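Local coordinates for EvdO1 (Micromonospora carbonacea, PDB 4XBZ), which probably catalyses an oxidative cyclization in orthosomycin biosynthesis, as a metal-dependent oxygenase of the phytanoyl-CoA dioxygenase family, at residues A[182-187]-A[254-259]; A[59-64]-A[232-237]. One frame throughout, in Å; residues are numbered along the deposited sequence.

Both contacts are antiparallel strand pairings, mostly buried, in the larger sheet of the double-stranded beta helix, and strands 179-184 and 235-239 lie next to each other in it. Interaction 1 pairs 179-184 with 256-263; interaction 2 pairs 235-239 with 57-61, nearer the sheet's margin at strand 36-38. Backbone bonds G182 N to L236 O and Y184 O to G233 N probably join them. In each, an arginine-aspartate salt bridge lies just past the bridged residues: two-pronged and nearly coplanar in interaction 1, one-nitrogen and tilted in interaction 2. Interaction 1 adds aromatic rings and waters, with Y258 close to the nickel site; interaction 2 is chiefly aliphatic.

Interaction 1: A[182-187]-A[254-259]; sequences GIYLDP and RRVIYF
Strands 182-184 and 256-259 run antiparallel, 158° between their directions, and the hydrogen-bonded pair I183-I257 exchanges two backbone bonds, I183 N to I257 O at 2.8 Å and I257 N to I183 O at 2.9 Å. A third, L185 N to R255 O, carries the pairing into the loop. There D186 and R255 form a two-pronged salt bridge: NE of R255 reaches OD2 of D186 at 2.6 Å and NH2 of R255 reaches OD1 of D186 at 2.7 Å, both on the syn side, with carboxylate and guanidinium nearly coplanar (17°). OD2 of D186 also takes the backbone N of R255 on its anti side (2.8 Å), so one residue grips the carboxylate three times and fixes its rotation. L185 CB covers one face of the R255 guanidinium, whose NH1 bonds to the Q73 carbonyl on helix 66-86. These strands are neighbours in the larger sheet of the double-stranded beta helix, and their two faces differ. On the face of Y184, V256 and Y258, V256 places CG2 almost over the centre of the Y184 ring, a CH-pi contact 3.6 Å from the centroid, while CG1, anti to the backbone N (chi1 178°), leans over the rim of the Y258 ring. One water joins the two tyrosine hydroxyls; the side chain of Y258 comes within about 6 Å of the nickel ion held by H160, D162 and H244. On the face of I183 and I257, I257 CD1 is met by L185 CD1 from the adjoining loop at 4.1 Å and I183 CD1 approaches the F259 ring, with helices 66-86 and 116-121 packed against this layer.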
ATOM      1  N   GLY A 182      -1.099 -12.533 -11.177  1.00 24.41           N
ATOM      2  CA  GLY A 182      -1.118 -13.748 -11.972  1.00 23.75           C
ATOM      3  C   GLY A 182      -2.547 -14.107 -12.284  1.00 25.78           C
ATOM      4  O   GLY A 182      -3.308 -14.468 -11.387  1.00 24.86           O
ATOM      5  N   ILE A 183      -2.922 -13.977 -13.552  1.00 23.79           N
ATOM      6  CA  ILE A 183      -4.275 -14.308 -13.984  1.00 23.44           C
ATOM      7  C   ILE A 183      -4.293 -15.702 -14.630  1.00 26.77           C
ATOM      8  O   ILE A 183      -3.596 -15.970 -15.612  1.00 24.68           O
ATOM      9  CB  ILE A 183      -4.799 -13.242 -14.932  1.00 24.86           C
ATOM     10  CG1 ILE A 183      -4.642 -11.882 -14.256  1.00 27.45           C
ATOM     11  CG2 ILE A 183      -6.247 -13.507 -15.300  1.00 27.13           C
ATOM     12  CD1 ILE A 183      -5.109 -10.709 -15.082  1.00 32.67           C
ATOM     13  N   TYR A 184      -5.067 -16.602 -14.034  1.00 28.47           N
ATOM     14  CA  TYR A 184      -5.003 -18.014 -14.386  1.00 26.74           C
ATOM     15  C   TYR A 184      -5.956 -18.400 -15.513  1.00 28.16           C
ATOM     16  O   TYR A 184      -7.174 -18.197 -15.420  1.00 26.32           O
ATOM     17  CB  TYR A 184      -5.273 -18.861 -13.143  1.00 22.91           C
ATOM     18  CG  TYR A 184      -4.066 -18.942 -12.254  1.00 25.59           C
ATOM     19  CD1 TYR A 184      -3.543 -17.799 -11.657  1.00 24.25           C
ATOM     20  CD2 TYR A 184      -3.430 -20.151 -12.022  1.00 22.38           C
ATOM     21  CE1 TYR A 184      -2.426 -17.857 -10.854  1.00 20.95           C
ATOM     22  CE2 TYR A 184      -2.320 -20.219 -11.209  1.00 24.56           C
ATOM     23  CZ  TYR A 184      -1.820 -19.061 -10.625  1.00 25.15           C
ATOM     24  OH  TYR A 184      -0.700 -19.110  -9.828  1.00 24.47           O
ATOM     25  N   LEU A 185      -5.384 -18.957 -16.576  1.00 27.48           N
ATOM     26  CA  LEU A 185      -6.157 -19.397 -17.727  1.00 31.27           C
ATOM     27  C   LEU A 185      -6.522 -20.870 -17.557  1.00 32.92           C
ATOM     28  O   LEU A 185      -7.526 -21.348 -18.085  1.00 32.26           O
ATOM     29  CB  LEU A 185      -5.376 -19.204 -19.021  1.00 23.30           C
ATOM     30  CG  LEU A 185      -4.793 -17.822 -19.299  1.00 32.28           C
ATOM     31  CD1 LEU A 185      -4.474 -17.638 -20.783  1.00 24.59           C
ATOM     32  CD2 LEU A 185      -5.712 -16.724 -18.792  1.00 33.36           C
ATOM     33  N   ASP A 186      -5.684 -21.591 -16.827  1.00 29.26           N
ATOM     34  CA  ASP A 186      -5.936 -22.992 -16.564  1.00 32.09           C
ATOM     35  C   ASP A 186      -5.985 -23.204 -15.058  1.00 33.14           C
ATOM     36  O   ASP A 186      -5.385 -22.420 -14.307  1.00 34.81           O
ATOM     37  CB  ASP A 186      -4.864 -23.854 -17.229  1.00 29.84           C
ATOM     38  CG  ASP A 186      -4.747 -23.576 -18.704  1.00 34.12           C
ATOM     39  OD1 ASP A 186      -5.794 -23.533 -19.395  1.00 36.19           O
ATOM     40  OD2 ASP A 186      -3.610 -23.376 -19.170  1.00 33.62           O
ATOM     41  N   PRO A 187      -6.721 -24.234 -14.606  1.00 34.32           N
ATOM     42  CA  PRO A 187      -6.780 -24.471 -13.157  1.00 30.39           C
ATOM     43  C   PRO A 187      -5.410 -24.848 -12.613  1.00 32.12           C
ATOM     44  O   PRO A 187      -4.560 -25.351 -13.354  1.00 31.96           O
ATOM     45  CB  PRO A 187      -7.777 -25.627 -13.017  1.00 33.57           C
ATOM     46  CG  PRO A 187      -7.744 -26.324 -14.315  1.00 31.75           C
ATOM     47  CD  PRO A 187      -7.406 -25.295 -15.372  1.00 34.91           C
ATOM     48  N   ARG A 254      -1.006 -25.403 -17.713  1.00 34.66           N
ATOM     49  CA  ARG A 254      -0.927 -24.405 -16.636  1.00 35.75           C
ATOM     50  C   ARG A 254      -0.471 -23.029 -17.126  1.00 31.96           C
ATOM     51  O   ARG A 254       0.643 -22.599 -16.855  1.00 30.29           O
ATOM     52  CB  ARG A 254       0.011 -24.906 -15.532  1.00 30.68           C
ATOM     53  CG  ARG A 254      -0.494 -26.157 -14.830  1.00 33.25           C
ATOM     54  CD  ARG A 254      -0.618 -25.928 -13.346  1.00 32.93           C
ATOM     55  NE  ARG A 254      -0.534 -24.513 -13.041  1.00 34.39           N
ATOM     56  CZ  ARG A 254       0.379 -23.962 -12.248  1.00 33.95           C
ATOM     57  NH1 ARG A 254       1.280 -24.703 -11.630  1.00 40.47           N
ATOM     58  NH2 ARG A 254       0.373 -22.655 -12.079  1.00 31.76           N
ATOM     59  N   ARG A 255      -1.333 -22.354 -17.870  1.00 30.50           N
ATOM     60  CA  ARG A 255      -0.994 -21.047 -18.404  1.00 29.49           C
ATOM     61  C   ARG A 255      -1.403 -19.936 -17.429  1.00 29.93           C
ATOM     62  O   ARG A 255      -2.550 -19.885 -16.968  1.00 27.74           O
ATOM     63  CB  ARG A 255      -1.663 -20.834 -19.770  1.00 29.52           C
ATOM     64  CG  ARG A 255      -1.405 -21.952 -20.795  1.00 30.56           C
ATOM     65  CD  ARG A 255      -2.431 -21.914 -21.920  1.00 30.31           C
ATOM     66  NE  ARG A 255      -3.799 -22.127 -21.451  1.00 31.08           N
ATOM     67  CZ  ARG A 255      -4.886 -21.771 -22.129  1.00 32.72           C
ATOM     68  NH1 ARG A 255      -4.759 -21.173 -23.311  1.00 30.77           N
ATOM     69  NH2 ARG A 255      -6.097 -21.993 -21.619  1.00 31.32           N
ATOM     70  N   VAL A 256      -0.455 -19.046 -17.136  1.00 27.17           N
ATOM     71  CA  VAL A 256      -0.720 -17.874 -16.312  1.00 26.90           C
ATOM     72  C   VAL A 256      -0.210 -16.595 -16.985  1.00 26.41           C
ATOM     73  O   VAL A 256       0.937 -16.534 -17.424  1.00 24.21           O
ATOM     74  CB  VAL A 256      -0.064 -17.990 -14.918  1.00 27.80           C
ATOM     75  CG1 VAL A 256      -0.329 -16.717 -14.096  1.00 26.85           C
ATOM     76  CG2 VAL A 256      -0.576 -19.215 -14.174  1.00 22.99           C
ATOM     77  N   ILE A 257      -1.074 -15.587 -17.063  1.00 24.98           N
ATOM     78  CA  ILE A 257      -0.694 -14.266 -17.548  1.00 25.02           C
ATOM     79  C   ILE A 257      -0.290 -13.384 -16.367  1.00 22.74           C
ATOM     80  O   ILE A 257      -1.096 -13.178 -15.456  1.00 22.58           O
ATOM     81  CB  ILE A 257      -1.850 -13.601 -18.324  1.00 27.64           C
ATOM     82  CG1 ILE A 257      -1.995 -14.225 -19.706  1.00 27.77           C
ATOM     83  CG2 ILE A 257      -1.624 -12.106 -18.483  1.00 27.34           C
ATOM     84  CD1 ILE A 257      -3.212 -13.730 -20.451  1.00 28.02           C
ATOM     85  N   TYR A 258       0.955 -12.896 -16.382  1.00 20.17           N
ATOM     86  CA  TYR A 258       1.510 -12.085 -15.290  1.00 23.40           C
ATOM     87  C   TYR A 258       1.668 -10.632 -15.694  1.00 24.54           C
ATOM     88  O   TYR A 258       2.385 -10.312 -16.648  1.00 25.25           O
ATOM     89  CB  TYR A 258       2.885 -12.601 -14.821  1.00 18.31           C
ATOM     90  CG  TYR A 258       2.835 -13.883 -14.017  1.00 27.22           C
ATOM     91  CD1 TYR A 258       2.513 -13.871 -12.657  1.00 24.69           C
ATOM     92  CD2 TYR A 258       3.110 -15.113 -14.615  1.00 26.89           C
ATOM     93  CE1 TYR A 258       2.465 -15.046 -11.913  1.00 25.48           C
ATOM     94  CE2 TYR A 258       3.054 -16.294 -13.882  1.00 31.52           C
ATOM     95  CZ  TYR A 258       2.730 -16.259 -12.527  1.00 29.64           C
ATOM     96  OH  TYR A 258       2.680 -17.442 -11.801  1.00 27.38           O
ATOM     97  N   PHE A 259       1.004  -9.767 -14.937  1.00 24.40           N
ATOM     98  CA  PHE A 259       1.229  -8.323 -14.952  1.00 22.12           C
ATOM     99  C   PHE A 259       1.944  -7.866 -13.674  1.00 23.29           C
ATOM    100  O   PHE A 259       1.368  -8.003 -12.596  1.00 24.19           O
ATOM    101  CB  PHE A 259      -0.098  -7.573 -15.041  1.00 21.61           C
ATOM    102  CG  PHE A 259      -0.903  -7.861 -16.267  1.00 25.18           C
ATOM    103  CD1 PHE A 259      -0.306  -8.334 -17.432  1.00 26.57           C
ATOM    104  CD2 PHE A 259      -2.269  -7.608 -16.269  1.00 24.72           C
ATOM    105  CE1 PHE A 259      -1.074  -8.576 -18.560  1.00 28.13           C
ATOM    106  CE2 PHE A 259      -3.040  -7.850 -17.387  1.00 25.52           C
ATOM    107  CZ  PHE A 259      -2.450  -8.332 -18.534  1.00 26.17           C
TER
HETATM  108  O   HOH W   1       0.815 -17.170  -9.699  1.00 31.10           O
HETATM  109  O   HOH W   2       1.366 -20.469 -11.682  1.00 32.83           O
HETATM  110  O   HOH W   3      -3.015 -22.126 -15.058  1.00 27.86           O

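Interaction 2: A[59-64]-A[232-237]; sequences VVRGLL and PGDLLL
OD2 of D234 is gripped by two donors, NH1 of R61 in a salt bridge at 2.9 Å and the backbone N of Q231, while OD1 of D234 takes the backbone N of G62 at 2.9 Å, nearly along its own C-O axis. OD2 lies close to the guanidinium plane of R61, but the nitrogen meets OD2 from above the carboxylate, the two planes being 60° apart. R61 bends back at chi2 (-66°), which lays its guanidinium against V59 CG1; NH1 also bonds to the V229 carbonyl and NH2 pairs with E36. Further along the loop, the G233 carbonyl accepts weak bonds from the backbone N of L63 and of L64. Regular antiparallel pairing joins V60 and L235, with V60 N to L235 O at 2.7 Å and L235 N to V60 O at 2.8 Å. Their side chains lie side by side, V60 CB 3.8 Å from L235 CD2, and V60 CG2 also meets L237 CD1 at 3.7 Å. L63 CD2 closes over L235 CB. Within the larger sheet of the double-stranded beta helix, strand 57-61 lies between 36-38 and 235-239; L235 and L237 reach A181 of the adjoining strand 179-184, and helix 125-134 packs onto L63 and L237.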
ATOM      1  N   VAL A  59      -5.380 -14.209  -2.751  1.00 27.06           N
ATOM      2  CA  VAL A  59      -6.202 -14.804  -3.809  1.00 24.95           C
ATOM      3  C   VAL A  59      -7.450 -13.977  -4.063  1.00 27.77           C
ATOM      4  O   VAL A  59      -8.185 -13.643  -3.133  1.00 28.32           O
ATOM      5  CB  VAL A  59      -6.656 -16.244  -3.470  1.00 27.04           C
ATOM      6  CG1 VAL A  59      -7.701 -16.727  -4.470  1.00 25.42           C
ATOM      7  CG2 VAL A  59      -5.484 -17.180  -3.450  1.00 29.23           C
ATOM      8  N   VAL A  60      -7.678 -13.649  -5.327  1.00 29.29           N
ATOM      9  CA  VAL A  60      -8.890 -12.965  -5.746  1.00 26.42           C
ATOM     10  C   VAL A  60      -9.726 -13.893  -6.639  1.00 33.76           C
ATOM     11  O   VAL A  60      -9.323 -14.189  -7.782  1.00 31.79           O
ATOM     12  CB  VAL A  60      -8.560 -11.686  -6.512  1.00 26.96           C
ATOM     13  CG1 VAL A  60      -9.833 -11.033  -7.027  1.00 29.13           C
ATOM     14  CG2 VAL A  60      -7.753 -10.721  -5.626  1.00 29.44           C
ATOM     15  N   ARG A  61     -10.872 -14.351  -6.131  1.00 30.49           N
ATOM     16  CA  ARG A  61     -11.742 -15.272  -6.877  1.00 37.20           C
ATOM     17  C   ARG A  61     -12.648 -14.532  -7.856  1.00 35.24           C
ATOM     18  O   ARG A  61     -13.112 -13.432  -7.567  1.00 33.65           O
ATOM     19  CB  ARG A  61     -12.619 -16.108  -5.932  1.00 33.51           C
ATOM     20  CG  ARG A  61     -11.864 -16.943  -4.914  1.00 32.39           C
ATOM     21  CD  ARG A  61     -11.033 -18.042  -5.548  1.00 34.14           C
ATOM     22  NE  ARG A  61     -10.431 -18.890  -4.512  1.00 32.52           N
ATOM     23  CZ  ARG A  61      -9.541 -19.854  -4.740  1.00 32.09           C
ATOM     24  NH1 ARG A  61      -9.134 -20.117  -5.984  1.00 25.91           N
ATOM     25  NH2 ARG A  61      -9.051 -20.553  -3.715  1.00 27.99           N
ATOM     26  N   GLY A  62     -12.893 -15.145  -9.014  1.00 33.59           N
ATOM     27  CA  GLY A  62     -13.834 -14.608  -9.989  1.00 34.90           C
ATOM     28  C   GLY A  62     -13.553 -13.224 -10.557  1.00 33.20           C
ATOM     29  O   GLY A  62     -14.475 -12.427 -10.733  1.00 34.34           O
ATOM     30  N   LEU A  63     -12.290 -12.931 -10.850  1.00 30.33           N
ATOM     31  CA  LEU A  63     -11.930 -11.647 -11.450  1.00 32.28           C
ATOM     32  C   LEU A  63     -12.613 -11.461 -12.806  1.00 33.38           C
ATOM     33  O   LEU A  63     -13.158 -10.400 -13.098  1.00 36.67           O
ATOM     34  CB  LEU A  63     -10.410 -11.521 -11.607  1.00 26.84           C
ATOM     35  CG  LEU A  63      -9.944 -10.274 -12.369  1.00 32.62           C
ATOM     36  CD1 LEU A  63     -10.206  -9.016 -11.577  1.00 27.61           C
ATOM     37  CD2 LEU A  63      -8.471 -10.374 -12.771  1.00 30.56           C
ATOM     38  N   LEU A  64     -12.606 -12.510 -13.619  1.00 33.69           N
ATOM     39  CA  LEU A  64     -13.103 -12.407 -14.987  1.00 37.26           C
ATOM     40  C   LEU A  64     -14.508 -12.975 -15.147  1.00 35.39           C
ATOM     41  O   LEU A  64     -14.854 -13.981 -14.518  1.00 30.45           O
ATOM     42  CB  LEU A  64     -12.156 -13.129 -15.948  1.00 30.65           C
ATOM     43  CG  LEU A  64     -10.688 -12.716 -15.946  1.00 32.37           C
ATOM     44  CD1 LEU A  64      -9.891 -13.625 -16.874  1.00 31.63           C
ATOM     45  CD2 LEU A  64     -10.563 -11.274 -16.372  1.00 29.44           C
ATOM     46  N   PRO A 232      -9.757 -21.348 -13.208  1.00 33.06           N
ATOM     47  CA  PRO A 232      -9.453 -20.385 -14.279  1.00 30.52           C
ATOM     48  C   PRO A 232     -10.255 -19.084 -14.121  1.00 32.86           C
ATOM     49  O   PRO A 232     -11.415 -19.089 -13.672  1.00 31.06           O
ATOM     50  CB  PRO A 232      -9.837 -21.137 -15.560  1.00 31.29           C
ATOM     51  CG  PRO A 232      -9.659 -22.601 -15.203  1.00 32.52           C
ATOM     52  CD  PRO A 232     -10.115 -22.679 -13.742  1.00 35.83           C
ATOM     53  N   GLY A 233      -9.612 -17.971 -14.454  1.00 29.28           N
ATOM     54  CA  GLY A 233     -10.211 -16.660 -14.248  1.00 32.01           C
ATOM     55  C   GLY A 233     -10.021 -16.094 -12.853  1.00 28.05           C
ATOM     56  O   GLY A 233     -10.462 -14.978 -12.564  1.00 30.41           O
ATOM     57  N   ASP A 234      -9.396 -16.875 -11.973  1.00 32.32           N
ATOM     58  CA  ASP A 234      -9.010 -16.384 -10.650  1.00 33.22           C
ATOM     59  C   ASP A 234      -7.703 -15.636 -10.762  1.00 26.35           C
ATOM     60  O   ASP A 234      -6.980 -15.802 -11.738  1.00 29.90           O
ATOM     61  CB  ASP A 234      -8.838 -17.517  -9.641  1.00 28.82           C
ATOM     62  CG  ASP A 234     -10.142 -18.069  -9.152  1.00 27.31           C
ATOM     63  OD1 ASP A 234     -11.195 -17.420  -9.355  1.00 33.16           O
ATOM     64  OD2 ASP A 234     -10.101 -19.158  -8.542  1.00 27.30           O
ATOM     65  N   LEU A 235      -7.391 -14.863  -9.724  1.00 31.40           N
ATOM     66  CA  LEU A 235      -6.236 -13.977  -9.714  1.00 27.56           C
ATOM     67  C   LEU A 235      -5.374 -14.157  -8.468  1.00 25.09           C
ATOM     68  O   LEU A 235      -5.855 -14.028  -7.336  1.00 26.25           O
ATOM     69  CB  LEU A 235      -6.705 -12.518  -9.825  1.00 27.28           C
ATOM     70  CG  LEU A 235      -5.689 -11.445  -9.420  1.00 26.46           C
ATOM     71  CD1 LEU A 235      -4.546 -11.337 -10.411  1.00 22.98           C
ATOM     72  CD2 LEU A 235      -6.367 -10.092  -9.193  1.00 27.49           C
ATOM     73  N   LEU A 236      -4.102 -14.461  -8.677  1.00 22.73           N
ATOM     74  CA  LEU A 236      -3.159 -14.502  -7.568  1.00 26.20           C
ATOM     75  C   LEU A 236      -2.286 -13.234  -7.540  1.00 25.15           C
ATOM     76  O   LEU A 236      -1.578 -12.913  -8.497  1.00 24.63           O
ATOM     77  CB  LEU A 236      -2.271 -15.752  -7.634  1.00 24.29           C
ATOM     78  CG  LEU A 236      -1.282 -15.888  -6.462  1.00 24.06           C
ATOM     79  CD1 LEU A 236      -2.016 -16.166  -5.167  1.00 21.07           C
ATOM     80  CD2 LEU A 236      -0.216 -16.953  -6.715  1.00 23.85           C
ATOM     81  N   LEU A 237      -2.374 -12.516  -6.426  1.00 26.94           N
ATOM     82  CA  LEU A 237      -1.538 -11.356  -6.153  1.00 23.89           C
ATOM     83  C   LEU A 237      -0.387 -11.796  -5.274  1.00 24.78           C
ATOM     84  O   LEU A 237      -0.613 -12.364  -4.193  1.00 21.38           O
ATOM     85  CB  LEU A 237      -2.351 -10.254  -5.457  1.00 22.24           C
ATOM     86  CG  LEU A 237      -3.576  -9.790  -6.251  1.00 26.32           C
ATOM     87  CD1 LEU A 237      -4.545  -8.983  -5.401  1.00 19.01           C
ATOM     88  CD2 LEU A 237      -3.135  -9.010  -7.490  1.00 21.25           C
TER